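Local coordinates for protein N-terminal cyanobactin protease (PDB 4H6W) that is the N-terminal, subtilisin-like protease domain of a cyanobactin maturation enzyme and probably cleaves precursor peptides as a serine endopeptidase, at residues A[12-17]-A[79-84]; A[190-195]-A[269-274]; A[255-260]-A[278-283]. All coordinates share one frame; numbering follows the deposited sequence.

Contact 1: residues A[12-17]-A[79-84]; sequences KLWSET and PVTGIA
Trp14, near the end of helix 10-16, reaches the backbone of Ile83 with its indole nitrogen: NE1 donates to Ile83 O at 2.9 Å. The N-H...O angle of 173° makes the bond nearly straight, and the oxygen lies almost in the ring plane, 4° out of it. The six-membered end of the indole continues along the loop 79-84, with CZ2 3.4 Å from Gly82 O and CH2 3.6 Å from Thr81 CG2; both partners approach obliquely, neither squarely over a face nor at the rim. On the Thr81 side, CG2 lies anti to the backbone N and OG1 anti to the carbonyl carbon, which brings the methyl, not the hydroxyl, to the indole.

In this subtilase fold the loop leads from helix 63-73, on which the predicted catalytic His64 sits, to strand 88-91 of the central parallel sheet, so the indole ties the N-terminal helix to that connection. Trp14 CG lies beside the backbone N and anti to the carbonyl carbon (chi1 -79°), which carries the ring across to the loop. A second shell positions both partners: His76 meets the indole edge-to-face and also hydrogen-bonds Gly82 O, while Leu236 of helix 223-243 touches Trp14 and Ile83. Backbone hydrogen bonds pair Gly82 with Gly74 and Ile83 with Ile71, joining the loop to the last turn of helix 63-73 and the residue after it.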
loop_
_atom_site.group_PDB
_atom_site.type_symbol
_atom_site.label_atom_id
_atom_site.label_comp_id
_atom_site.label_asym_id
_atom_site.label_seq_id
_atom_site.Cartn_x
_atom_site.Cartn_y
_atom_site.Cartn_z
ATOM N N LYS A 12 16.400 -5.672 8.984
ATOM C CA LYS A 12 17.155 -4.594 9.625
ATOM C C LYS A 12 16.210 -3.501 10.097
ATOM O O LYS A 12 16.397 -2.945 11.182
ATOM C CB LYS A 12 18.224 -4.009 8.692
ATOM C CG LYS A 12 19.246 -3.128 9.410
ATOM C CD LYS A 12 19.797 -2.051 8.473
ATOM C CE LYS A 12 20.369 -0.834 9.208
ATOM N NZ LYS A 12 20.640 0.357 8.331
ATOM N N LEU A 13 15.194 -3.206 9.282
ATOM C CA LEU A 13 14.203 -2.199 9.640
ATOM C C LEU A 13 13.393 -2.637 10.851
ATOM O O LEU A 13 13.247 -1.872 11.814
ATOM C CB LEU A 13 13.301 -1.844 8.448
ATOM C CG LEU A 13 12.303 -0.681 8.622
ATOM C CD1 LEU A 13 12.926 0.610 9.184
ATOM C CD2 LEU A 13 11.575 -0.418 7.307
ATOM N N TRP A 14 12.888 -3.866 10.812
ATOM C CA TRP A 14 12.210 -4.461 11.978
ATOM C C TRP A 14 13.023 -4.432 13.274
ATOM O O TRP A 14 12.461 -4.282 14.358
ATOM C CB TRP A 14 11.779 -5.903 11.705
ATOM C CG TRP A 14 10.532 -6.028 10.888
ATOM C CD1 TRP A 14 9.547 -5.088 10.732
ATOM C CD2 TRP A 14 10.114 -7.177 10.150
ATOM N NE1 TRP A 14 8.548 -5.583 9.932
ATOM C CE2 TRP A 14 8.869 -6.861 9.558
ATOM C CE3 TRP A 14 10.670 -8.444 9.928
ATOM C CZ2 TRP A 14 8.167 -7.766 8.760
ATOM C CZ3 TRP A 14 9.975 -9.346 9.131
ATOM C CH2 TRP A 14 8.735 -8.998 8.551
ATOM N N SER A 15 14.337 -4.579 13.169
ATOM C CA SER A 15 15.187 -4.564 14.354
ATOM C C SER A 15 15.150 -3.192 15.023
ATOM O O SER A 15 15.413 -3.070 16.221
ATOM C CB SER A 15 16.624 -4.988 14.016
ATOM O OG SER A 15 17.353 -3.928 13.421
ATOM N N GLU A 16 14.804 -2.168 14.244
ATOM C CA GLU A 16 14.625 -0.809 14.773
ATOM C C GLU A 16 13.179 -0.530 15.225
ATOM O O GLU A 16 12.961 0.142 16.228
ATOM C CB GLU A 16 15.077 0.236 13.748
ATOM C CG GLU A 16 16.580 0.268 13.462
ATOM C CD GLU A 16 17.416 0.954 14.551
ATOM O OE1 GLU A 16 16.931 1.902 15.214
ATOM O OE2 GLU A 16 18.588 0.549 14.733
ATOM N N THR A 17 12.197 -1.041 14.484
ATOM C CA THR A 17 10.785 -0.798 14.797
ATOM C C THR A 17 9.874 -1.753 14.031
ATOM O O THR A 17 10.162 -2.086 12.887
ATOM C CB THR A 17 10.365 0.690 14.551
ATOM O OG1 THR A 17 8.959 0.846 14.780
ATOM C CG2 THR A 17 10.693 1.165 13.141
ATOM N N PRO A 79 0.051 -16.732 11.918
ATOM C CA PRO A 79 0.361 -17.365 10.635
ATOM C C PRO A 79 0.727 -16.383 9.496
ATOM O O PRO A 79 1.143 -16.819 8.423
ATOM C CB PRO A 79 -0.916 -18.153 10.313
ATOM C CG PRO A 79 -1.708 -18.190 11.587
ATOM C CD PRO A 79 -1.362 -16.922 12.297
ATOM N N VAL A 80 0.590 -15.076 9.737
ATOM C CA VAL A 80 1.003 -14.062 8.772
ATOM C C VAL A 80 1.958 -13.078 9.453
ATOM O O VAL A 80 1.628 -12.504 10.497
ATOM C CB VAL A 80 -0.213 -13.305 8.155
ATOM C CG1 VAL A 80 0.237 -12.277 7.116
ATOM C CG2 VAL A 80 -1.195 -14.290 7.529
ATOM N N THR A 81 3.137 -12.895 8.858
ATOM C CA THR A 81 4.104 -11.904 9.313
ATOM C C THR A 81 3.826 -10.529 8.653
ATOM O O THR A 81 4.303 -10.236 7.553
ATOM C CB THR A 81 5.539 -12.386 9.028
ATOM O OG1 THR A 81 5.693 -13.733 9.496
ATOM C CG2 THR A 81 6.539 -11.531 9.734
ATOM N N GLY A 82 3.028 -9.703 9.329
ATOM C CA GLY A 82 2.684 -8.366 8.837
ATOM C C GLY A 82 3.899 -7.454 8.776
ATOM O O GLY A 82 4.877 -7.654 9.516
ATOM N N ILE A 83 3.841 -6.457 7.896
ATOM C CA ILE A 83 4.938 -5.512 7.740
ATOM C C ILE A 83 5.010 -4.536 8.904
ATOM O O ILE A 83 6.106 -4.212 9.374
ATOM C CB ILE A 83 4.840 -4.713 6.422
ATOM C CG1 ILE A 83 4.752 -5.656 5.201
ATOM C CG2 ILE A 83 5.987 -3.721 6.315
ATOM C CD1 ILE A 83 6.034 -6.370 4.829
ATOM N N ALA A 84 3.846 -4.075 9.369
ATOM C CA ALA A 84 3.776 -3.064 10.439
ATOM C C ALA A 84 2.797 -3.459 11.555
ATOM O O ALA A 84 1.783 -2.785 11.760
ATOM C CB ALA A 84 3.397 -1.711 9.857
#

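Contact 2: residues A[190-195]-A[269-274]; sequences SNWGDA and TDDQSR
Trp192 and Arg274 form a stacked pair, and the arginine chain can be followed across the indole from root to tip. Its backbone already lies close, with Arg274 CA 5.5 Å from Trp192 CA. From CB, the first torsion (chi1 -75°) sets CG beside the backbone N and over the indole face, 4.1 Å from the centroid of the five-membered ring and 18° off the ring normal, as a CH-pi contact requires. The chain then runs extended from CG to NE: CD passes by Trp192 CE3, and NE comes over the six-membered ring. There the guanidinium lies on the indole with its centre 4.0 Å from that of the ring and the planes 22° apart, a slightly tilted stack in which cation-pi character is to be expected from the charge. CZ is 3.5 Å from Trp192 CZ3, and NH2 makes the closest approach of the pair, 3.4 Å to Trp192 CH2. NH1 donates to a water at a longish 3.2 Å, which in turn donates to Ser190 O, so a bridge joins the two segments beside the stack; Asp188 offers this nitrogen a long, weak ion pair.

Ser273 borders the other end of the indole, its OG 3.9 Å from Trp192 CD1. That hydroxyl donates to Asp271 OD1 at 3.0 Å, meeting it from above the carboxylate plane, which links the serine back into its own turn.

Around the pair, Glu163 and Leu276 also touch Trp192, whose backbone bonds to Cys162 and Cys164, the partners of a disulfide. The contact thus joins the approach to helix 194-199, where Gly193 is the N-cap, to the loop between helices 250-259 and 282-289, beside strand 165-167.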
loop_
_atom_site.group_PDB
_atom_site.type_symbol
_atom_site.label_atom_id
_atom_site.label_comp_id
_atom_site.label_asym_id
_atom_site.label_seq_id
_atom_site.Cartn_x
_atom_site.Cartn_y
_atom_site.Cartn_z
ATOM N N SER A 190 0.941 -6.363 -14.388
ATOM C CA SER A 190 1.074 -5.067 -13.712
ATOM C C SER A 190 0.958 -3.887 -14.682
ATOM O O SER A 190 1.728 -3.798 -15.633
ATOM C CB SER A 190 2.418 -5.028 -12.975
ATOM O OG SER A 190 2.389 -4.131 -11.880
ATOM N N ASN A 191 -0.004 -2.990 -14.462
ATOM C CA ASN A 191 -0.173 -1.849 -15.373
ATOM C C ASN A 191 1.028 -0.914 -15.341
ATOM O O ASN A 191 1.709 -0.775 -14.314
ATOM C CB ASN A 191 -1.461 -1.067 -15.105
ATOM C CG ASN A 191 -2.701 -1.862 -15.449
ATOM O OD1 ASN A 191 -2.664 -2.732 -16.313
ATOM N ND2 ASN A 191 -3.813 -1.565 -14.774
ATOM N N TRP A 192 1.299 -0.301 -16.483
ATOM C CA TRP A 192 2.342 0.692 -16.575
ATOM C C TRP A 192 1.768 1.867 -17.385
ATOM O O TRP A 192 0.600 1.839 -17.773
ATOM C CB TRP A 192 3.640 0.073 -17.136
ATOM C CG TRP A 192 3.617 -0.207 -18.602
ATOM C CD1 TRP A 192 4.116 0.592 -19.583
ATOM C CD2 TRP A 192 3.071 -1.360 -19.259
ATOM N NE1 TRP A 192 3.914 0.022 -20.812
ATOM C CE2 TRP A 192 3.266 -1.173 -20.651
ATOM C CE3 TRP A 192 2.425 -2.520 -18.814
ATOM C CZ2 TRP A 192 2.841 -2.108 -21.609
ATOM C CZ3 TRP A 192 2.003 -3.451 -19.767
ATOM C CH2 TRP A 192 2.221 -3.238 -21.151
ATOM N N GLY A 193 2.555 2.912 -17.600
ATOM C CA GLY A 193 2.012 4.151 -18.162
ATOM C C GLY A 193 2.802 5.333 -17.651
ATOM O O GLY A 193 3.536 5.218 -16.665
ATOM N N ASP A 194 2.659 6.475 -18.314
ATOM C CA ASP A 194 3.501 7.625 -18.000
ATOM C C ASP A 194 3.205 8.262 -16.638
ATOM O O ASP A 194 4.135 8.616 -15.901
ATOM C CB ASP A 194 3.489 8.652 -19.136
ATOM C CG ASP A 194 4.565 8.368 -20.182
ATOM O OD1 ASP A 194 5.564 9.118 -20.232
ATOM O OD2 ASP A 194 4.429 7.384 -20.938
ATOM N N ALA A 195 1.922 8.380 -16.292
ATOM C CA ALA A 195 1.542 8.827 -14.952
ATOM C C ALA A 195 2.220 7.951 -13.890
ATOM O O ALA A 195 2.721 8.463 -12.886
ATOM C CB ALA A 195 0.034 8.838 -14.782
ATOM N N THR A 269 13.808 -6.872 -17.818
ATOM C CA THR A 269 12.726 -6.788 -18.786
ATOM C C THR A 269 13.281 -6.302 -20.124
ATOM O O THR A 269 14.425 -5.835 -20.205
ATOM C CB THR A 269 11.618 -5.822 -18.309
ATOM N N ASP A 270 12.475 -6.432 -21.171
ATOM C CA ASP A 270 12.780 -5.820 -22.457
ATOM C C ASP A 270 12.407 -4.340 -22.394
ATOM O O ASP A 270 13.199 -3.468 -22.768
ATOM C CB ASP A 270 12.019 -6.527 -23.587
ATOM C CG ASP A 270 12.699 -7.819 -24.043
ATOM O OD1 ASP A 270 13.494 -8.411 -23.273
ATOM O OD2 ASP A 270 12.431 -8.245 -25.190
ATOM N N ASP A 271 11.196 -4.079 -21.900
ATOM C CA ASP A 271 10.677 -2.726 -21.727
ATOM C C ASP A 271 11.027 -2.205 -20.330
ATOM O O ASP A 271 10.460 -2.642 -19.323
ATOM C CB ASP A 271 9.158 -2.709 -21.957
ATOM C CG ASP A 271 8.626 -1.328 -22.330
ATOM O OD1 ASP A 271 9.407 -0.347 -22.320
ATOM O OD2 ASP A 271 7.415 -1.230 -22.636
ATOM N N GLN A 272 11.970 -1.268 -20.284
ATOM C CA GLN A 272 12.419 -0.671 -19.025
ATOM C C GLN A 272 11.365 0.243 -18.373
ATOM O O GLN A 272 11.517 0.637 -17.218
ATOM C CB GLN A 272 13.764 0.051 -19.217
ATOM C CG GLN A 272 13.842 0.965 -20.442
ATOM C CD GLN A 272 15.180 0.885 -21.182
ATOM O OE1 GLN A 272 15.948 1.853 -21.216
ATOM N NE2 GLN A 272 15.455 -0.268 -21.787
ATOM N N SER A 273 10.299 0.562 -19.105
ATOM C CA SER A 273 9.228 1.402 -18.573
ATOM C C SER A 273 8.180 0.602 -17.803
ATOM O O SER A 273 7.331 1.183 -17.123
ATOM C CB SER A 273 8.575 2.249 -19.678
ATOM O OG SER A 273 7.773 1.464 -20.537
ATOM N N ARG A 274 8.227 -0.725 -17.911
ATOM C CA ARG A 274 7.358 -1.580 -17.104
ATOM C C ARG A 274 7.782 -1.584 -15.629
ATOM O O ARG A 274 7.017 -2.032 -14.760
ATOM C CB ARG A 274 7.335 -3.011 -17.634
ATOM C CG ARG A 274 6.523 -3.215 -18.895
ATOM C CD ARG A 274 6.007 -4.635 -18.895
ATOM N NE ARG A 274 5.306 -4.996 -20.121
ATOM C CZ ARG A 274 4.384 -5.952 -20.190
ATOM N NH1 ARG A 274 4.038 -6.621 -19.101
ATOM N NH2 ARG A 274 3.793 -6.232 -21.343
HETATM O O HOH W 1 4.097 -5.092 -16.315
#

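Contact 3: residues A[255-260]-A[278-283]; sequences NALLAS and GKLNIL
The side chains of Leu257 and Leu280 run alongside each other in the same direction, CD2 of Leu257 meeting CD1 of Leu280 at 4.0 Å. They join helix 250-259 of the subtilase fold to the segment that leads into helix 282-289, both on the flank of the domain where helix 223-243 packs. Leu257 CG is anti to the carbonyl carbon (chi1 -73°) and Leu280 CG anti to the backbone N (chi1 168°), two different swings that bring the methyl ends together. Leu257 continues inward to Val230, Ala234 and Leu237 of helix 223-243 and to Leu175 of the central sheet, while Leu280 is held at its backbone by Leu202 of the outermost strand 200-204.

At Ser260 the meeting changes character. Ser260 points its CB toward the other segment and its carbonyl oxygen approaches Asn281 CB at 3.1 Å, a close carbon-to-oxygen approach; ND2 of Asn281 is farther from that oxygen, at 3.9 Å. Asn281 is the N-cap of helix 282-289: its OD1 accepts from the backbone N of Asp284, while Ser260 touches Asp284, Ala285 and His288 of the same helix. One water completes the junction between Ser260 and Asn281. It donates to Ser260 OG at 2.7 Å and accepts from the backbone N of Asn281, also at 2.7 Å.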
loop_
_atom_site.group_PDB
_atom_site.type_symbol
_atom_site.label_atom_id
_atom_site.label_comp_id
_atom_site.label_asym_id
_atom_site.label_seq_id
_atom_site.Cartn_x
_atom_site.Cartn_y
_atom_site.Cartn_z
ATOM N N ASN A 255 8.540 10.566 -1.140
ATOM C CA ASN A 255 9.657 10.914 -2.023
ATOM C C ASN A 255 10.917 10.097 -1.743
ATOM O O ASN A 255 11.651 9.750 -2.668
ATOM C CB ASN A 255 9.926 12.423 -2.010
ATOM C CG ASN A 255 8.734 13.239 -2.532
ATOM O OD1 ASN A 255 7.877 12.738 -3.274
ATOM N ND2 ASN A 255 8.678 14.499 -2.137
ATOM N N ALA A 256 11.147 9.765 -0.473
ATOM C CA ALA A 256 12.236 8.869 -0.103
ATOM C C ALA A 256 12.040 7.502 -0.759
ATOM O O ALA A 256 12.967 6.963 -1.366
ATOM C CB ALA A 256 12.337 8.739 1.414
ATOM N N LEU A 257 10.833 6.957 -0.649
ATOM C CA LEU A 257 10.488 5.696 -1.321
ATOM C C LEU A 257 10.691 5.774 -2.826
ATOM O O LEU A 257 11.239 4.845 -3.418
ATOM C CB LEU A 257 9.054 5.254 -0.997
ATOM C CG LEU A 257 8.803 4.707 0.415
ATOM C CD1 LEU A 257 7.307 4.550 0.667
ATOM C CD2 LEU A 257 9.522 3.384 0.640
ATOM N N LEU A 258 10.267 6.875 -3.447
ATOM C CA LEU A 258 10.446 7.037 -4.894
ATOM C C LEU A 258 11.909 7.245 -5.290
ATOM O O LEU A 258 12.380 6.635 -6.253
ATOM C CB LEU A 258 9.575 8.175 -5.442
ATOM C CG LEU A 258 8.066 7.937 -5.553
ATOM C CD1 LEU A 258 7.328 9.214 -5.935
ATOM C CD2 LEU A 258 7.748 6.840 -6.557
ATOM N N ALA A 259 12.610 8.103 -4.540
ATOM C CA ALA A 259 14.000 8.463 -4.809
ATOM C C ALA A 259 14.964 7.294 -4.581
ATOM O O ALA A 259 16.036 7.224 -5.184
ATOM C CB ALA A 259 14.397 9.639 -3.937
ATOM N N SER A 260 14.581 6.375 -3.704
ATOM C CA SER A 260 15.397 5.212 -3.416
ATOM C C SER A 260 15.070 3.990 -4.295
ATOM O O SER A 260 15.728 2.953 -4.167
ATOM C CB SER A 260 15.228 4.834 -1.959
ATOM O OG SER A 260 13.925 4.301 -1.718
ATOM N N GLY A 278 11.020 2.326 -10.522
ATOM C CA GLY A 278 11.935 1.278 -10.082
ATOM C C GLY A 278 11.421 0.366 -8.981
ATOM O O GLY A 278 10.225 0.355 -8.680
ATOM N N LYS A 279 12.346 -0.386 -8.377
ATOM C CA LYS A 279 12.038 -1.401 -7.366
ATOM C C LYS A 279 12.167 -0.871 -5.956
ATOM O O LYS A 279 13.119 -0.155 -5.645
ATOM C CB LYS A 279 12.962 -2.608 -7.514
ATOM C CG LYS A 279 12.868 -3.314 -8.858
ATOM C CD LYS A 279 13.754 -4.549 -8.904
ATOM C CE LYS A 279 15.120 -4.257 -9.491
ATOM N NZ LYS A 279 15.847 -5.536 -9.726
ATOM N N LEU A 280 11.209 -1.240 -5.108
ATOM C CA LEU A 280 11.255 -0.929 -3.684
ATOM C C LEU A 280 12.607 -1.284 -3.079
ATOM O O LEU A 280 13.087 -2.412 -3.236
ATOM C CB LEU A 280 10.154 -1.687 -2.943
ATOM C CG LEU A 280 10.221 -1.712 -1.414
ATOM C CD1 LEU A 280 9.879 -0.349 -0.826
ATOM C CD2 LEU A 280 9.285 -2.794 -0.887
ATOM N N ASN A 281 13.207 -0.317 -2.389
ATOM C CA ASN A 281 14.544 -0.471 -1.830
ATOM C C ASN A 281 14.577 0.153 -0.456
ATOM O O ASN A 281 14.830 1.353 -0.309
ATOM C CB ASN A 281 15.591 0.176 -2.749
ATOM C CG ASN A 281 17.030 -0.084 -2.307
ATOM O OD1 ASN A 281 17.347 -0.198 -1.114
ATOM N ND2 ASN A 281 17.915 -0.170 -3.279
ATOM N N ILE A 282 14.329 -0.681 0.547
ATOM C CA ILE A 282 14.128 -0.231 1.926
ATOM C C ILE A 282 15.355 0.483 2.512
ATOM O O ILE A 282 15.229 1.570 3.111
ATOM C CB ILE A 282 13.700 -1.408 2.836
ATOM C CG1 ILE A 282 12.382 -2.032 2.336
ATOM C CG2 ILE A 282 13.599 -0.968 4.294
ATOM C CD1 ILE A 282 11.876 -3.174 3.205
ATOM N N LEU A 283 16.532 -0.120 2.336
ATOM C CA LEU A 283 17.771 0.402 2.942
ATOM C C LEU A 283 18.086 1.802 2.443
ATOM O O LEU A 283 18.381 2.704 3.230
ATOM C CB LEU A 283 18.948 -0.543 2.697
ATOM C CG LEU A 283 18.834 -1.834 3.500
ATOM C CD1 LEU A 283 20.037 -2.742 3.271
ATOM C CD2 LEU A 283 18.661 -1.505 4.983
HETATM O O HOH W 2 12.330 2.255 -2.608
#

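Contact 2 is a surface contact, while contacts 1 and 3 are partly buried and share helix 223-243 as a backing: Leu236 supports contact 1, and Val230, Ala234 and Leu237 receive Leu257 in contact 3. Those two contacts also touch directly, Leu13 CD2 packing on Ile282 CG2 at 3.7 Å. Contact 2 stands apart from contact 1, their nearest atoms about 17 Å away, but its segment 269-274 is followed after a gap of three residues by 278-283, so one connection between helices serves contacts 2 and 3. Chemistry follows place: a direct indole-to-carbonyl bond in contact 1, a charged stack with a bridging water in contact 2, leucine packing beside a water-linked helix cap in contact 3.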